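Local coordinates for extracellular solute-binding protein, family 1 (Bifidobacterium longum subsp. infantis, PDB 6FTH) that probably captures human milk oligosaccharides outside the cell and delivers them to an ABC transporter for uptake, at residues N189-I201 against D282-F296. Sequence-based numbering, arbitrary orientation.
Sequences NGNGQADEIPMNI and DQLSDGKTAKTGVSF
Asn189 directs its amide at the carbonyl of Ala290, ND2 lying 2.9 Å from Ala290 O in a nearly straight bond (174°) that keeps to the amide plane. The same nitrogen also donates to OD2 of Asp195, which accepts a second bond on its anti lone pair from NZ of Lys291, at 2.7 Å, in a salt bridge. Lys291 bends at chi2 (-76°) and then runs extended to cross Asp195 at about a right angle. With an alanine in place of Asn189, Ala290 O would probably lose this donor and the Asp195 carboxylate one of the bonds that fix its rotation.

Beyond this polar cluster, residues 197-199 pair in parallel with 292-294, through Ile197 N to Lys291 O (2.8 Å), Gly293 N to Ile197 O and Asn200 N to Val294 O. Asn200 then reaches the end of helix 276-284: ND2 gives one bond to Gln283 OE1 and another to Asp282 OD2, each 2.9 Å long. The two amides stand 82° apart, yet the donor meets OE1 in its carbonyl plane, and Thr292 OG1 shares that oxygen. Asp282 has a further salt bridge to Lys274. On the sheet face of Met199 and Val294, the methionine, with CG anti to the backbone N and the chain extended beyond it, carries CE to within 3.6 Å of Phe296 CE2, while Leu180 of helix 173-185 packs on Met199 and Val294.

Strand 197-199 thus edges a mixed sheet, probably in one of the two lobes expected of a solute-binding protein, paired there with strand 292-297, while Asn200 ties its end to helix 276-284; the salt bridge is partly exposed, where solvent would probably weaken its pull.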
loop_
_atom_site.group_PDB
_atom_site.type_symbol
_atom_site.label_atom_id
_atom_site.label_comp_id
_atom_site.label_asym_id
_atom_site.label_seq_id
_atom_site.Cartn_x
_atom_site.Cartn_y
_atom_site.Cartn_z
ATOM N N ASN A 189 14.013 -14.146 25.399
ATOM C CA ASN A 189 13.872 -15.399 24.664
ATOM C C ASN A 189 14.571 -16.574 25.335
ATOM O O ASN A 189 14.486 -17.691 24.812
ATOM C CB ASN A 189 14.249 -15.268 23.175
ATOM C CG ASN A 189 15.752 -15.143 22.912
ATOM O OD1 ASN A 189 16.583 -15.418 23.778
ATOM N ND2 ASN A 189 16.096 -14.781 21.682
ATOM N N GLY A 190 15.251 -16.338 26.456
ATOM C CA GLY A 190 15.698 -17.404 27.336
ATOM C C GLY A 190 16.938 -18.155 26.911
ATOM O O GLY A 190 17.270 -19.163 27.545
ATOM N N ASN A 191 17.639 -17.730 25.877
ATOM C CA ASN A 191 18.741 -18.550 25.394
ATOM C C ASN A 191 20.088 -18.173 25.999
ATOM O O ASN A 191 21.106 -18.780 25.624
ATOM C CB ASN A 191 18.802 -18.564 23.867
ATOM C CG ASN A 191 19.087 -17.201 23.273
ATOM O OD1 ASN A 191 19.425 -16.246 23.981
ATOM N ND2 ASN A 191 18.966 -17.112 21.961
ATOM N N GLY A 192 20.110 -17.220 26.924
ATOM C CA GLY A 192 21.333 -16.722 27.521
ATOM C C GLY A 192 22.117 -15.724 26.697
ATOM O O GLY A 192 22.991 -15.042 27.250
ATOM N N GLN A 193 21.861 -15.613 25.397
ATOM C CA GLN A 193 22.617 -14.711 24.547
ATOM C C GLN A 193 21.927 -13.355 24.500
ATOM O O GLN A 193 20.700 -13.270 24.576
ATOM C CB GLN A 193 22.711 -15.268 23.122
ATOM C CG GLN A 193 23.483 -16.579 23.000
ATOM C CD GLN A 193 24.963 -16.383 23.298
ATOM O OE1 GLN A 193 25.609 -15.535 22.682
ATOM N NE2 GLN A 193 25.501 -17.150 24.250
ATOM N N ALA A 194 22.724 -12.294 24.372
ATOM C CA ALA A 194 22.180 -10.952 24.138
ATOM C C ALA A 194 21.939 -10.776 22.642
ATOM O O ALA A 194 22.582 -9.977 21.954
ATOM C CB ALA A 194 23.119 -9.884 24.686
ATOM N N ASP A 195 21.022 -11.595 22.132
ATOM C CA ASP A 195 20.704 -11.637 20.714
ATOM C C ASP A 195 19.421 -10.892 20.390
ATOM O O ASP A 195 19.121 -10.715 19.209
ATOM C CB ASP A 195 20.580 -13.091 20.217
ATOM C CG ASP A 195 19.469 -13.882 20.916
ATOM O OD1 ASP A 195 19.139 -13.593 22.072
ATOM O OD2 ASP A 195 18.928 -14.825 20.295
ATOM N N GLU A 196 18.676 -10.483 21.412
ATOM C CA GLU A 196 17.437 -9.754 21.199
ATOM C C GLU A 196 17.718 -8.444 20.490
ATOM O O GLU A 196 18.578 -7.661 20.907
ATOM C CB GLU A 196 16.779 -9.458 22.540
ATOM C CG GLU A 196 16.034 -10.624 23.181
ATOM C CD GLU A 196 16.936 -11.628 23.911
ATOM O OE1 GLU A 196 18.155 -11.402 24.035
ATOM O OE2 GLU A 196 16.386 -12.660 24.353
ATOM N N ILE A 197 16.955 -8.197 19.432
ATOM C CA ILE A 197 16.892 -6.894 18.779
ATOM C C ILE A 197 15.652 -6.207 19.334
ATOM O O ILE A 197 14.531 -6.584 18.962
ATOM C CB ILE A 197 16.784 -7.061 17.259
ATOM C CG1 ILE A 197 17.999 -7.816 16.702
ATOM C CG2 ILE A 197 16.671 -5.685 16.594
ATOM C CD1 ILE A 197 17.866 -8.273 15.237
ATOM N N PRO A 198 15.782 -5.240 20.250
ATOM C CA PRO A 198 14.575 -4.714 20.891
ATOM C C PRO A 198 13.573 -4.157 19.900
ATOM O O PRO A 198 12.393 -4.509 19.967
ATOM C CB PRO A 198 15.134 -3.673 21.859
ATOM C CG PRO A 198 16.507 -4.197 22.175
ATOM C CD PRO A 198 17.001 -4.709 20.888
ATOM N N MET A 199 14.020 -3.292 19.001
ATOM C CA MET A 199 13.190 -2.747 17.936
ATOM C C MET A 199 14.008 -2.785 16.649
ATOM O O MET A 199 15.185 -2.410 16.658
ATOM C CB MET A 199 12.782 -1.308 18.268
ATOM C CG MET A 199 11.940 -0.668 17.202
ATOM S SD MET A 199 11.220 0.888 17.792
ATOM C CE MET A 199 10.111 1.317 16.410
ATOM N N ASN A 200 13.391 -3.255 15.562
ATOM C CA ASN A 200 14.010 -3.288 14.250
ATOM C C ASN A 200 13.230 -2.401 13.291
ATOM O O ASN A 200 11.996 -2.460 13.246
ATOM C CB ASN A 200 14.101 -4.705 13.705
ATOM C CG ASN A 200 15.345 -4.910 12.871
ATOM O OD1 ASN A 200 16.087 -3.971 12.599
ATOM N ND2 ASN A 200 15.553 -6.126 12.423
ATOM N N ILE A 201 13.956 -1.572 12.541
ATOM C CA ILE A 201 13.357 -0.667 11.574
ATOM C C ILE A 201 14.049 -0.856 10.230
ATOM O O ILE A 201 15.225 -1.231 10.157
ATOM C CB ILE A 201 13.429 0.814 12.038
ATOM C CG1 ILE A 201 14.866 1.230 12.379
ATOM C CG2 ILE A 201 12.507 1.054 13.230
ATOM C CD1 ILE A 201 15.062 2.750 12.517
ATOM N N ASP A 282 15.645 -11.025 10.031
ATOM C CA ASP A 282 15.808 -10.873 11.473
ATOM C C ASP A 282 14.538 -11.285 12.202
ATOM O O ASP A 282 14.576 -12.058 13.165
ATOM C CB ASP A 282 16.118 -9.416 11.823
ATOM C CG ASP A 282 17.517 -8.966 11.420
ATOM O OD1 ASP A 282 18.449 -9.799 11.324
ATOM O OD2 ASP A 282 17.695 -7.741 11.235
ATOM N N GLN A 283 13.392 -10.746 11.779
ATOM C CA GLN A 283 12.159 -11.007 12.511
ATOM C C GLN A 283 11.729 -12.473 12.404
ATOM O O GLN A 283 11.168 -13.031 13.352
ATOM C CB GLN A 283 11.052 -10.087 11.998
ATOM C CG GLN A 283 11.024 -8.678 12.624
ATOM C CD GLN A 283 12.171 -7.809 12.196
ATOM O OE1 GLN A 283 13.229 -7.802 12.832
ATOM N NE2 GLN A 283 11.983 -7.075 11.108
ATOM N N LEU A 284 11.935 -13.099 11.246
ATOM C CA LEU A 284 11.507 -14.486 11.076
ATOM C C LEU A 284 12.415 -15.451 11.831
ATOM O O LEU A 284 11.965 -16.528 12.252
ATOM C CB LEU A 284 11.498 -14.848 9.596
ATOM C CG LEU A 284 10.414 -14.150 8.777
ATOM C CD1 LEU A 284 10.723 -14.249 7.294
ATOM C CD2 LEU A 284 9.040 -14.720 9.067
ATOM N N SER A 285 13.685 -15.087 11.999
ATOM C CA SER A 285 14.622 -15.907 12.751
ATOM C C SER A 285 14.639 -17.320 12.178
ATOM O O SER A 285 14.589 -17.497 10.956
ATOM C CB SER A 285 14.226 -15.880 14.227
ATOM O OG SER A 285 15.183 -16.534 15.039
ATOM N N ASP A 286 14.691 -18.331 13.038
ATOM C CA ASP A 286 14.663 -19.719 12.591
ATOM C C ASP A 286 13.290 -20.361 12.741
ATOM O O ASP A 286 13.168 -21.579 12.595
ATOM C CB ASP A 286 15.721 -20.542 13.340
ATOM C CG ASP A 286 15.460 -20.612 14.826
ATOM O OD1 ASP A 286 14.489 -19.974 15.291
ATOM O OD2 ASP A 286 16.220 -21.322 15.534
ATOM N N GLY A 287 12.249 -19.573 13.004
ATOM C CA GLY A 287 10.932 -20.114 13.255
ATOM C C GLY A 287 10.714 -20.619 14.665
ATOM O O GLY A 287 9.572 -20.934 15.023
ATOM N N LYS A 288 11.768 -20.691 15.480
ATOM C CA LYS A 288 11.697 -21.268 16.815
ATOM C C LYS A 288 12.082 -20.271 17.893
ATOM O O LYS A 288 11.384 -20.156 18.906
ATOM C CB LYS A 288 12.624 -22.498 16.869
ATOM C CG LYS A 288 12.599 -23.274 18.176
ATOM C CD LYS A 288 13.607 -24.431 18.138
ATOM C CE LYS A 288 13.826 -25.061 19.513
ATOM N NZ LYS A 288 14.802 -26.201 19.459
ATOM N N THR A 289 13.175 -19.530 17.699
ATOM C CA THR A 289 13.639 -18.542 18.669
ATOM C C THR A 289 13.324 -17.148 18.135
ATOM O O THR A 289 13.885 -16.729 17.115
ATOM C CB THR A 289 15.143 -18.699 18.890
ATOM O OG1 THR A 289 15.417 -20.018 19.370
ATOM C CG2 THR A 289 15.652 -17.690 19.913
ATOM N N ALA A 290 12.433 -16.443 18.821
ATOM C CA ALA A 290 12.138 -15.066 18.449
ATOM C C ALA A 290 13.345 -14.184 18.728
ATOM O O ALA A 290 14.020 -14.343 19.747
ATOM C CB ALA A 290 10.955 -14.560 19.265
ATOM N N LYS A 291 13.586 -13.220 17.836
ATOM C CA LYS A 291 14.711 -12.299 17.952
ATOM C C LYS A 291 14.317 -10.847 18.158
ATOM O O LYS A 291 15.057 -10.120 18.821
ATOM C CB LYS A 291 15.598 -12.363 16.703
ATOM C CG LYS A 291 16.153 -13.739 16.400
ATOM C CD LYS A 291 17.302 -14.112 17.324
ATOM C CE LYS A 291 17.866 -15.464 16.925
ATOM N NZ LYS A 291 19.042 -15.861 17.766
ATOM N N THR A 292 13.179 -10.400 17.625
ATOM C CA THR A 292 12.849 -8.976 17.597
ATOM C C THR A 292 11.681 -8.647 18.519
ATOM O O THR A 292 10.659 -9.336 18.529
ATOM C CB THR A 292 12.516 -8.582 16.170
ATOM O OG1 THR A 292 13.640 -8.860 15.323
ATOM C CG2 THR A 292 12.181 -7.087 16.078
ATOM N N GLY A 293 11.822 -7.557 19.276
ATOM C CA GLY A 293 10.801 -7.153 20.215
ATOM C C GLY A 293 9.669 -6.364 19.567
ATOM O O GLY A 293 8.490 -6.654 19.816
ATOM N N VAL A 294 10.029 -5.401 18.715
ATOM C CA VAL A 294 9.083 -4.460 18.112
ATOM C C VAL A 294 9.461 -4.261 16.646
ATOM O O VAL A 294 10.635 -4.070 16.322
ATOM C CB VAL A 294 9.098 -3.108 18.862
ATOM C CG1 VAL A 294 8.268 -2.055 18.091
ATOM C CG2 VAL A 294 8.589 -3.261 20.292
ATOM N N SER A 295 8.471 -4.291 15.760
ATOM C CA SER A 295 8.716 -4.010 14.351
ATOM C C SER A 295 7.424 -3.529 13.705
ATOM O O SER A 295 6.337 -3.659 14.272
ATOM C CB SER A 295 9.294 -5.215 13.604
ATOM O OG SER A 295 8.335 -6.237 13.509
ATOM N N PHE A 296 7.556 -2.960 12.511
ATOM C CA PHE A 296 6.398 -2.551 11.724
ATOM C C PHE A 296 6.167 -3.536 10.594
ATOM O O PHE A 296 7.125 -4.046 9.999
ATOM C CB PHE A 296 6.596 -1.140 11.159
ATOM C CG PHE A 296 6.753 -0.079 12.205
ATOM C CD1 PHE A 296 5.670 0.356 12.942
ATOM C CD2 PHE A 296 7.984 0.506 12.440
ATOM C CE1 PHE A 296 5.830 1.349 13.904
ATOM C CE2 PHE A 296 8.153 1.488 13.389
ATOM C CZ PHE A 296 7.084 1.929 14.110
HETATM O O HOH W 1 10.120 -2.540 11.267
#